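Local atomic coordinates of oligogalacturonate lyase (Yersinia enterocolitica subsp. enterocolitica, PDB entry 3PE7), a protein that cleaves short oligogalacturonates derived from pectin, probably by beta-elimination in the cytoplasm, and binds manganese and calcium ions. Residues Gly209-Ile221 with Lys230-Glu243. Residues are numbered along the deposited sequence; the frame is centred on the assembly and turned at random.
Sequences GPHDLVDARMWLI and KVKTHAEGESCTHE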
ATOM      1  N   GLY A 209       0.275 -16.672   1.620  1.00 17.68           N
ATOM      2  CA  GLY A 209       0.311 -17.915   0.867  1.00 18.87           C
ATOM      3  C   GLY A 209      -0.850 -17.992  -0.105  1.00 20.17           C
ATOM      4  O   GLY A 209      -1.681 -17.078  -0.159  1.00 19.81           O
ATOM      5  N   PRO A 210      -0.907 -19.077  -0.893  1.00 21.04           N
ATOM      6  CA  PRO A 210      -1.940 -19.274  -1.902  1.00 21.94           C
ATOM      7  C   PRO A 210      -3.332 -19.062  -1.320  1.00 22.49           C
ATOM      8  O   PRO A 210      -3.667 -19.644  -0.279  1.00 22.22           O
ATOM      9  CB  PRO A 210      -1.748 -20.738  -2.313  1.00 21.92           C
ATOM     10  CG  PRO A 210      -0.295 -21.004  -2.057  1.00 21.81           C
ATOM     11  CD  PRO A 210      -0.002 -20.236  -0.797  1.00 20.71           C
ATOM     12  N   HIS A 211      -4.132 -18.249  -2.009  1.00 23.90           N
ATOM     13  CA  HIS A 211      -5.449 -17.817  -1.534  1.00 24.39           C
ATOM     14  C   HIS A 211      -6.378 -18.969  -1.187  1.00 24.82           C
ATOM     15  O   HIS A 211      -7.188 -18.870  -0.250  1.00 24.76           O
ATOM     16  CB  HIS A 211      -6.125 -16.905  -2.577  1.00 24.70           C
ATOM     17  CG  HIS A 211      -6.408 -17.586  -3.881  1.00 26.88           C
ATOM     18  ND1 HIS A 211      -7.635 -18.137  -4.183  1.00 28.05           N
ATOM     19  CD2 HIS A 211      -5.620 -17.808  -4.962  1.00 28.22           C
ATOM     20  CE1 HIS A 211      -7.591 -18.673  -5.391  1.00 29.71           C
ATOM     21  NE2 HIS A 211      -6.380 -18.483  -5.888  1.00 29.93           N
ATOM     22  N   ASP A 212      -6.270 -20.055  -1.948  1.00 24.95           N
ATOM     23  CA  ASP A 212      -7.170 -21.187  -1.808  1.00 25.71           C
ATOM     24  C   ASP A 212      -6.627 -22.271  -0.874  1.00 25.20           C
ATOM     25  O   ASP A 212      -7.290 -23.284  -0.634  1.00 25.39           O
ATOM     26  CB  ASP A 212      -7.538 -21.765  -3.190  1.00 26.62           C
ATOM     27  CG  ASP A 212      -6.316 -22.176  -4.019  1.00 28.67           C
ATOM     28  OD1 ASP A 212      -5.236 -21.556  -3.889  1.00 30.25           O
ATOM     29  OD2 ASP A 212      -6.449 -23.126  -4.832  1.00 31.42           O
ATOM     30  N   LEU A 213      -5.434 -22.048  -0.331  1.00 24.56           N
ATOM     31  CA  LEU A 213      -4.809 -23.035   0.547  1.00 23.96           C
ATOM     32  C   LEU A 213      -4.735 -22.615   2.007  1.00 23.07           C
ATOM     33  O   LEU A 213      -4.809 -23.465   2.894  1.00 22.92           O
ATOM     34  CB  LEU A 213      -3.414 -23.417   0.043  1.00 24.21           C
ATOM     35  CG  LEU A 213      -3.362 -24.118  -1.323  1.00 25.12           C
ATOM     36  CD1 LEU A 213      -1.920 -24.472  -1.647  1.00 26.04           C
ATOM     37  CD2 LEU A 213      -4.254 -25.362  -1.383  1.00 26.03           C
ATOM     38  N   VAL A 214      -4.601 -21.315   2.259  1.00 22.02           N
ATOM     39  CA  VAL A 214      -4.456 -20.841   3.633  1.00 21.59           C
ATOM     40  C   VAL A 214      -5.690 -21.213   4.463  1.00 21.37           C
ATOM     41  O   VAL A 214      -6.820 -21.139   3.971  1.00 21.63           O
ATOM     42  CB  VAL A 214      -4.135 -19.317   3.717  1.00 21.72           C
ATOM     43  CG1 VAL A 214      -2.776 -19.030   3.092  1.00 21.82           C
ATOM     44  CG2 VAL A 214      -5.222 -18.455   3.047  1.00 21.02           C
ATOM     45  N   ASP A 215      -5.450 -21.640   5.702  1.00 20.91           N
ATOM     46  CA  ASP A 215      -6.514 -21.915   6.675  1.00 20.71           C
ATOM     47  C   ASP A 215      -7.499 -20.736   6.788  1.00 20.16           C
ATOM     48  O   ASP A 215      -8.718 -20.901   6.667  1.00 19.79           O
ATOM     49  CB  ASP A 215      -5.926 -22.321   8.052  1.00 21.26           C
ATOM     50  CG  ASP A 215      -5.027 -21.227   8.702  1.00 22.09           C
ATOM     51  OD1 ASP A 215      -4.847 -21.290   9.944  1.00 23.02           O
ATOM     52  OD2 ASP A 215      -4.492 -20.318   8.022  1.00 20.88           O
ATOM     53  N   ALA A 216      -6.950 -19.547   6.989  1.00 19.26           N
ATOM     54  CA  ALA A 216      -7.724 -18.313   7.006  1.00 19.22           C
ATOM     55  C   ALA A 216      -6.768 -17.184   6.721  1.00 18.96           C
ATOM     56  O   ALA A 216      -5.650 -17.145   7.248  1.00 18.88           O
ATOM     57  CB  ALA A 216      -8.414 -18.108   8.358  1.00 19.36           C
ATOM     58  N   ARG A 217      -7.205 -16.271   5.865  1.00 18.66           N
ATOM     59  CA  ARG A 217      -6.384 -15.162   5.462  1.00 18.54           C
ATOM     60  C   ARG A 217      -6.167 -14.184   6.612  1.00 16.93           C
ATOM     61  O   ARG A 217      -5.045 -13.867   6.944  1.00 16.48           O
ATOM     62  CB  ARG A 217      -7.055 -14.430   4.307  1.00 18.75           C
ATOM     63  CG  ARG A 217      -6.133 -14.037   3.220  1.00 24.48           C
ATOM     64  CD  ARG A 217      -5.345 -12.793   3.469  1.00 26.76           C
ATOM     65  NE  ARG A 217      -4.077 -12.992   2.816  1.00 30.67           N
ATOM     66  CZ  ARG A 217      -3.252 -12.052   2.368  1.00 29.96           C
ATOM     67  NH1 ARG A 217      -3.524 -10.762   2.497  1.00 31.73           N
ATOM     68  NH2 ARG A 217      -2.128 -12.433   1.791  1.00 26.97           N
ATOM     69  N   MET A 218      -7.257 -13.721   7.218  1.00 16.24           N
ATOM     70  CA  MET A 218      -7.231 -12.508   8.030  1.00 14.76           C
ATOM     71  C   MET A 218      -7.344 -12.806   9.523  1.00 14.01           C
ATOM     72  O   MET A 218      -8.221 -13.553   9.955  1.00 14.94           O
ATOM     73  CB  MET A 218      -8.373 -11.566   7.623  1.00 14.81           C
ATOM     74  CG  MET A 218      -8.316 -11.050   6.186  1.00 16.17           C
ATOM     75  SD  MET A 218      -9.921 -10.332   5.701  1.00 17.79           S
ATOM     76  CE  MET A 218      -9.896  -8.780   6.530  1.00 24.85           C
ATOM     77  N   TRP A 219      -6.454 -12.180  10.284  1.00 13.69           N
ATOM     78  CA  TRP A 219      -6.364 -12.365  11.732  1.00 13.34           C
ATOM     79  C   TRP A 219      -6.257 -11.034  12.453  1.00 13.23           C
ATOM     80  O   TRP A 219      -5.825 -10.025  11.884  1.00 12.55           O
ATOM     81  CB  TRP A 219      -5.134 -13.225  12.070  1.00 13.70           C
ATOM     82  CG  TRP A 219      -5.270 -14.603  11.499  1.00 14.60           C
ATOM     83  CD1 TRP A 219      -5.089 -14.964  10.194  1.00 15.01           C
ATOM     84  CD2 TRP A 219      -5.670 -15.793  12.195  1.00 14.16           C
ATOM     85  NE1 TRP A 219      -5.327 -16.303  10.039  1.00 14.97           N
ATOM     86  CE2 TRP A 219      -5.685 -16.838  11.249  1.00 15.22           C
ATOM     87  CE3 TRP A 219      -5.998 -16.082  13.536  1.00 14.45           C
ATOM     88  CZ2 TRP A 219      -6.028 -18.160  11.584  1.00 15.95           C
ATOM     89  CZ3 TRP A 219      -6.337 -17.411  13.874  1.00 15.95           C
ATOM     90  CH2 TRP A 219      -6.344 -18.422  12.895  1.00 15.22           C
ATOM     91  N   LEU A 220      -6.706 -11.020  13.700  1.00 12.84           N
ATOM     92  CA  LEU A 220      -6.462  -9.905  14.588  1.00 13.29           C
ATOM     93  C   LEU A 220      -5.720 -10.440  15.807  1.00 13.75           C
ATOM     94  O   LEU A 220      -5.862 -11.610  16.178  1.00 13.51           O
ATOM     95  CB  LEU A 220      -7.773  -9.265  15.050  1.00 13.96           C
ATOM     96  CG  LEU A 220      -8.718  -8.649  14.028  1.00 13.33           C
ATOM     97  CD1 LEU A 220      -9.938  -8.133  14.787  1.00 16.46           C
ATOM     98  CD2 LEU A 220      -8.032  -7.482  13.320  1.00 14.85           C
ATOM     99  N   ILE A 221      -4.929  -9.577  16.427  1.00 13.41           N
ATOM    100  CA  ILE A 221      -4.316  -9.902  17.718  1.00 14.89           C
ATOM    101  C   ILE A 221      -4.220  -8.620  18.527  1.00 15.05           C
ATOM    102  O   ILE A 221      -4.125  -7.514  17.963  1.00 15.02           O
ATOM    103  CB  ILE A 221      -2.917 -10.579  17.534  1.00 14.57           C
ATOM    104  CG1 ILE A 221      -2.438 -11.263  18.823  1.00 15.66           C
ATOM    105  CG2 ILE A 221      -1.881  -9.586  16.976  1.00 15.47           C
ATOM    106  CD1 ILE A 221      -1.261 -12.225  18.587  1.00 16.36           C
ATOM    107  N   LYS A 230      -9.294 -15.159  14.328  1.00 18.57           N
ATOM    108  CA  LYS A 230      -9.560 -14.893  12.923  1.00 18.82           C
ATOM    109  C   LYS A 230     -10.694 -13.893  12.751  1.00 17.92           C
ATOM    110  O   LYS A 230     -11.649 -13.850  13.543  1.00 16.59           O
ATOM    111  CB  LYS A 230      -9.806 -16.179  12.124  1.00 20.01           C
ATOM    112  CG  LYS A 230     -10.884 -17.089  12.603  1.00 23.04           C
ATOM    113  CD  LYS A 230     -10.977 -18.343  11.704  1.00 25.01           C
ATOM    114  CE  LYS A 230      -9.699 -19.151  11.677  1.00 25.46           C
ATOM    115  NZ  LYS A 230      -9.945 -20.494  11.054  1.00 27.78           N
ATOM    116  N   VAL A 231     -10.575 -13.079  11.708  1.00 17.30           N
ATOM    117  CA  VAL A 231     -11.612 -12.107  11.349  1.00 17.26           C
ATOM    118  C   VAL A 231     -12.884 -12.837  10.914  1.00 17.66           C
ATOM    119  O   VAL A 231     -14.004 -12.437  11.263  1.00 17.00           O
ATOM    120  CB  VAL A 231     -11.074 -11.150  10.249  1.00 16.92           C
ATOM    121  CG1 VAL A 231     -12.209 -10.316   9.620  1.00 15.47           C
ATOM    122  CG2 VAL A 231      -9.982 -10.255  10.824  1.00 17.05           C
ATOM    123  N   LYS A 232     -12.714 -13.929  10.176  1.00 17.71           N
ATOM    124  CA  LYS A 232     -13.848 -14.770   9.806  1.00 19.49           C
ATOM    125  C   LYS A 232     -13.397 -16.202   9.570  1.00 19.72           C
ATOM    126  O   LYS A 232     -12.211 -16.456   9.341  1.00 20.71           O
ATOM    127  CB  LYS A 232     -14.560 -14.227   8.561  1.00 19.21           C
ATOM    128  CG  LYS A 232     -13.903 -14.603   7.234  1.00 20.41           C
ATOM    129  CD  LYS A 232     -14.582 -13.934   6.061  1.00 19.07           C
ATOM    130  CE  LYS A 232     -15.992 -14.478   5.834  1.00 18.30           C
ATOM    131  NZ  LYS A 232     -16.645 -13.768   4.666  1.00 18.79           N
ATOM    132  N   THR A 233     -14.353 -17.122   9.647  1.00 20.35           N
ATOM    133  CA  THR A 233     -14.165 -18.463   9.126  1.00 20.87           C
ATOM    134  C   THR A 233     -14.570 -18.438   7.652  1.00 20.68           C
ATOM    135  O   THR A 233     -15.695 -18.053   7.312  1.00 20.90           O
ATOM    136  CB  THR A 233     -15.005 -19.482   9.895  1.00 21.51           C
ATOM    137  OG1 THR A 233     -14.618 -19.450  11.272  1.00 23.53           O
ATOM    138  CG2 THR A 233     -14.784 -20.888   9.340  1.00 21.69           C
ATOM    139  N   HIS A 234     -13.638 -18.827   6.784  1.00 20.90           N
ATOM    140  CA  HIS A 234     -13.908 -18.929   5.351  1.00 20.73           C
ATOM    141  C   HIS A 234     -15.006 -19.955   5.104  1.00 22.06           C
ATOM    142  O   HIS A 234     -14.976 -21.065   5.660  1.00 21.94           O
ATOM    143  CB  HIS A 234     -12.662 -19.388   4.587  1.00 20.68           C
ATOM    144  CG  HIS A 234     -11.569 -18.366   4.492  1.00 19.92           C
ATOM    145  ND1 HIS A 234     -10.817 -18.187   3.348  1.00 19.42           N
ATOM    146  CD2 HIS A 234     -11.085 -17.483   5.401  1.00 18.90           C
ATOM    147  CE1 HIS A 234      -9.917 -17.241   3.558  1.00 17.32           C
ATOM    148  NE2 HIS A 234     -10.059 -16.798   4.795  1.00 17.96           N
ATOM    149  N   ALA A 235     -15.971 -19.585   4.274  1.00 21.97           N
ATOM    150  CA  ALA A 235     -16.930 -20.557   3.781  1.00 22.29           C
ATOM    151  C   ALA A 235     -16.224 -21.487   2.822  1.00 22.33           C
ATOM    152  O   ALA A 235     -15.088 -21.219   2.376  1.00 21.96           O
ATOM    153  CB  ALA A 235     -18.106 -19.870   3.105  1.00 21.92           C
ATOM    154  N   GLU A 236     -16.886 -22.596   2.503  1.00 23.16           N
ATOM    155  CA  GLU A 236     -16.314 -23.569   1.592  1.00 23.73           C
ATOM    156  C   GLU A 236     -16.069 -22.927   0.238  1.00 22.56           C
ATOM    157  O   GLU A 236     -16.971 -22.300  -0.329  1.00 23.42           O
ATOM    158  CB  GLU A 236     -17.245 -24.783   1.446  1.00 24.74           C
ATOM    159  CG  GLU A 236     -16.571 -25.985   0.816  1.00 28.03           C
ATOM    160  CD  GLU A 236     -15.412 -26.507   1.645  1.00 33.06           C
ATOM    161  OE1 GLU A 236     -14.425 -27.004   1.047  1.00 35.84           O
ATOM    162  OE2 GLU A 236     -15.482 -26.420   2.895  1.00 36.52           O
ATOM    163  N   GLY A 237     -14.850 -23.084  -0.268  1.00 21.51           N
ATOM    164  CA  GLY A 237     -14.443 -22.472  -1.539  1.00 20.77           C
ATOM    165  C   GLY A 237     -14.167 -20.969  -1.511  1.00 19.16           C
ATOM    166  O   GLY A 237     -13.932 -20.374  -2.562  1.00 18.93           O
ATOM    167  N   GLU A 238     -14.195 -20.362  -0.321  1.00 18.39           N
ATOM    168  CA  GLU A 238     -14.051 -18.891  -0.187  1.00 17.47           C
ATOM    169  C   GLU A 238     -12.599 -18.474  -0.049  1.00 16.71           C
ATOM    170  O   GLU A 238     -11.841 -19.052   0.756  1.00 15.77           O
ATOM    171  CB  GLU A 238     -14.859 -18.348   0.995  1.00 17.45           C
ATOM    172  CG  GLU A 238     -14.749 -16.807   1.141  1.00 17.97           C
ATOM    173  CD  GLU A 238     -15.521 -16.217   2.314  1.00 19.90           C
ATOM    174  OE1 GLU A 238     -15.699 -14.974   2.305  1.00 18.45           O
ATOM    175  OE2 GLU A 238     -15.934 -16.962   3.231  1.00 18.46           O
ATOM    176  N   SER A 239     -12.226 -17.471  -0.848  1.00 15.73           N
ATOM    177  CA  SER A 239     -10.936 -16.793  -0.756  1.00 15.41           C
ATOM    178  C   SER A 239     -11.216 -15.377  -0.265  1.00 14.30           C
ATOM    179  O   SER A 239     -12.257 -14.805  -0.603  1.00 14.77           O
ATOM    180  CB  SER A 239     -10.260 -16.717  -2.132  1.00 15.94           C
ATOM    181  OG  SER A 239      -9.847 -18.007  -2.581  1.00 16.57           O
ATOM    182  N   CYS A 240     -10.314 -14.851   0.556  1.00 13.99           N
ATOM    183  CA  CYS A 240     -10.404 -13.493   1.082  1.00 14.67           C
ATOM    184  C   CYS A 240      -9.053 -12.804   0.874  1.00 14.89           C
ATOM    185  O   CYS A 240      -8.001 -13.376   1.171  1.00 15.63           O
ATOM    186  CB  CYS A 240     -10.751 -13.509   2.570  1.00 14.83           C
ATOM    187  SG  CYS A 240     -12.279 -14.371   2.972  1.00 15.53           S
ATOM    188  N   THR A 241      -9.068 -11.574   0.372  1.00 13.57           N
ATOM    189  CA  THR A 241      -7.822 -10.922   0.007  1.00 13.52           C
ATOM    190  C   THR A 241      -8.039  -9.415   0.040  1.00 12.43           C
ATOM    191  O   THR A 241      -9.177  -8.959   0.306  1.00 12.10           O
ATOM    192  CB  THR A 241      -7.348 -11.404  -1.405  1.00 14.75           C
ATOM    193  OG1 THR A 241      -6.036 -10.892  -1.681  1.00 18.44           O
ATOM    194  CG2 THR A 241      -8.339 -10.998  -2.483  1.00 14.08           C
ATOM    195  N   HIS A 242      -6.961  -8.662  -0.224  1.00 12.83           N
ATOM    196  CA  HIS A 242      -7.023  -7.201  -0.369  1.00 12.83           C
ATOM    197  C   HIS A 242      -7.478  -6.492   0.894  1.00 12.13           C
ATOM    198  O   HIS A 242      -8.048  -5.396   0.821  1.00 11.44           O
ATOM    199  CB  HIS A 242      -7.932  -6.800  -1.544  1.00 13.54           C
ATOM    200  CG  HIS A 242      -7.488  -7.351  -2.867  1.00 16.84           C
ATOM    201  ND1 HIS A 242      -8.162  -7.095  -4.043  1.00 19.02           N
ATOM    202  CD2 HIS A 242      -6.430  -8.130  -3.200  1.00 19.10           C
ATOM    203  CE1 HIS A 242      -7.562  -7.728  -5.036  1.00 17.48           C
ATOM    204  NE2 HIS A 242      -6.499  -8.354  -4.553  1.00 20.21           N
ATOM    205  N   GLU A 243      -7.217  -7.107   2.049  1.00 11.50           N
ATOM    206  CA  GLU A 243      -7.686  -6.521   3.311  1.00 11.65           C
ATOM    207  C   GLU A 243      -6.972  -5.200   3.612  1.00 10.75           C
ATOM    208  O   GLU A 243      -5.783  -5.020   3.319  1.00 10.15           O
ATOM    209  CB  GLU A 243      -7.574  -7.510   4.495  1.00 11.58           C
ATOM    210  CG  GLU A 243      -6.152  -7.719   5.054  1.00 12.56           C
ATOM    211  CD  GLU A 243      -5.303  -8.663   4.210  1.00 15.04           C
ATOM    212  OE1 GLU A 243      -5.851  -9.321   3.281  1.00 16.88           O
ATOM    213  OE2 GLU A 243      -4.072  -8.743   4.478  1.00 17.54           O
TER
HETATM  214  O   HOH W   1      -7.938 -16.588   1.005  1.00 18.16           O
HETATM  215  O   HOH W   2     -11.171 -20.373   7.837  1.00 20.09           O
HETATM  216  O   HOH W   3      -9.798 -14.338   6.136  1.00 22.78           O
HETATM  217  O   HOH W   4     -10.270 -14.644   8.619  1.00 23.39           O
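Trp-219 and Lys-230 form an antiparallel non-hydrogen-bonded pair, CA to CA 4.2 Å, and just beyond it Val-231 N donates to Met-218 O before the second backbone turns away. On the face of this pair the Lys-230 side chain runs alongside the indole in the same direction, its CB over the six-membered ring of Trp-219, 3.9 Å from the centroid, in a CH-pi contact. A bend at chi3 (60°) keeps CE close to the indole, near CH2, and against Ala-216 CB. The indole is also held at its edge, where Trp-219 NE1 donates to Ala-216 O from above the carbonyl plane.

His-234 reaches back into the loop: its NE2 accepts from Arg-217 N in a nearly straight bond (3.1 Å), although that nitrogen lies well out of the ring plane (36°). Its ND1 donates to Glu-238 O, so both ring nitrogens are engaged and the rotation of the imidazole is fixed. At the start of the loop, His-211 ND1 and Ser-239 OG share a hydrogen bond of 2.7 Å in the plane of the ring, at its edge. Arg-217, bent at chi2 and chi3, brings NH1 to the syn lone pair of Glu-243 OE1 (2.8 Å), a salt bridge with the two flat groups 62° apart; Glu-208 takes the other terminal nitrogen, and His-192 binds Glu-243 OE2. Apolar contacts accompany these bonds: Met-218 CB meets Val-231 CB at 3.8 Å, and Leu-220 CG packs on Val-231 CG2. Bound waters bridge the segments, one from His-211 O to Cys-240 N.

The contact joins consecutive blades of the seven-bladed beta-propeller: 218-222 pairs with 202-207 and with the outermost strand 229-230, while 238-245 begins the next sheet, whose strand 252-258 touches Met-218 through Leu-252 and Tyr-254.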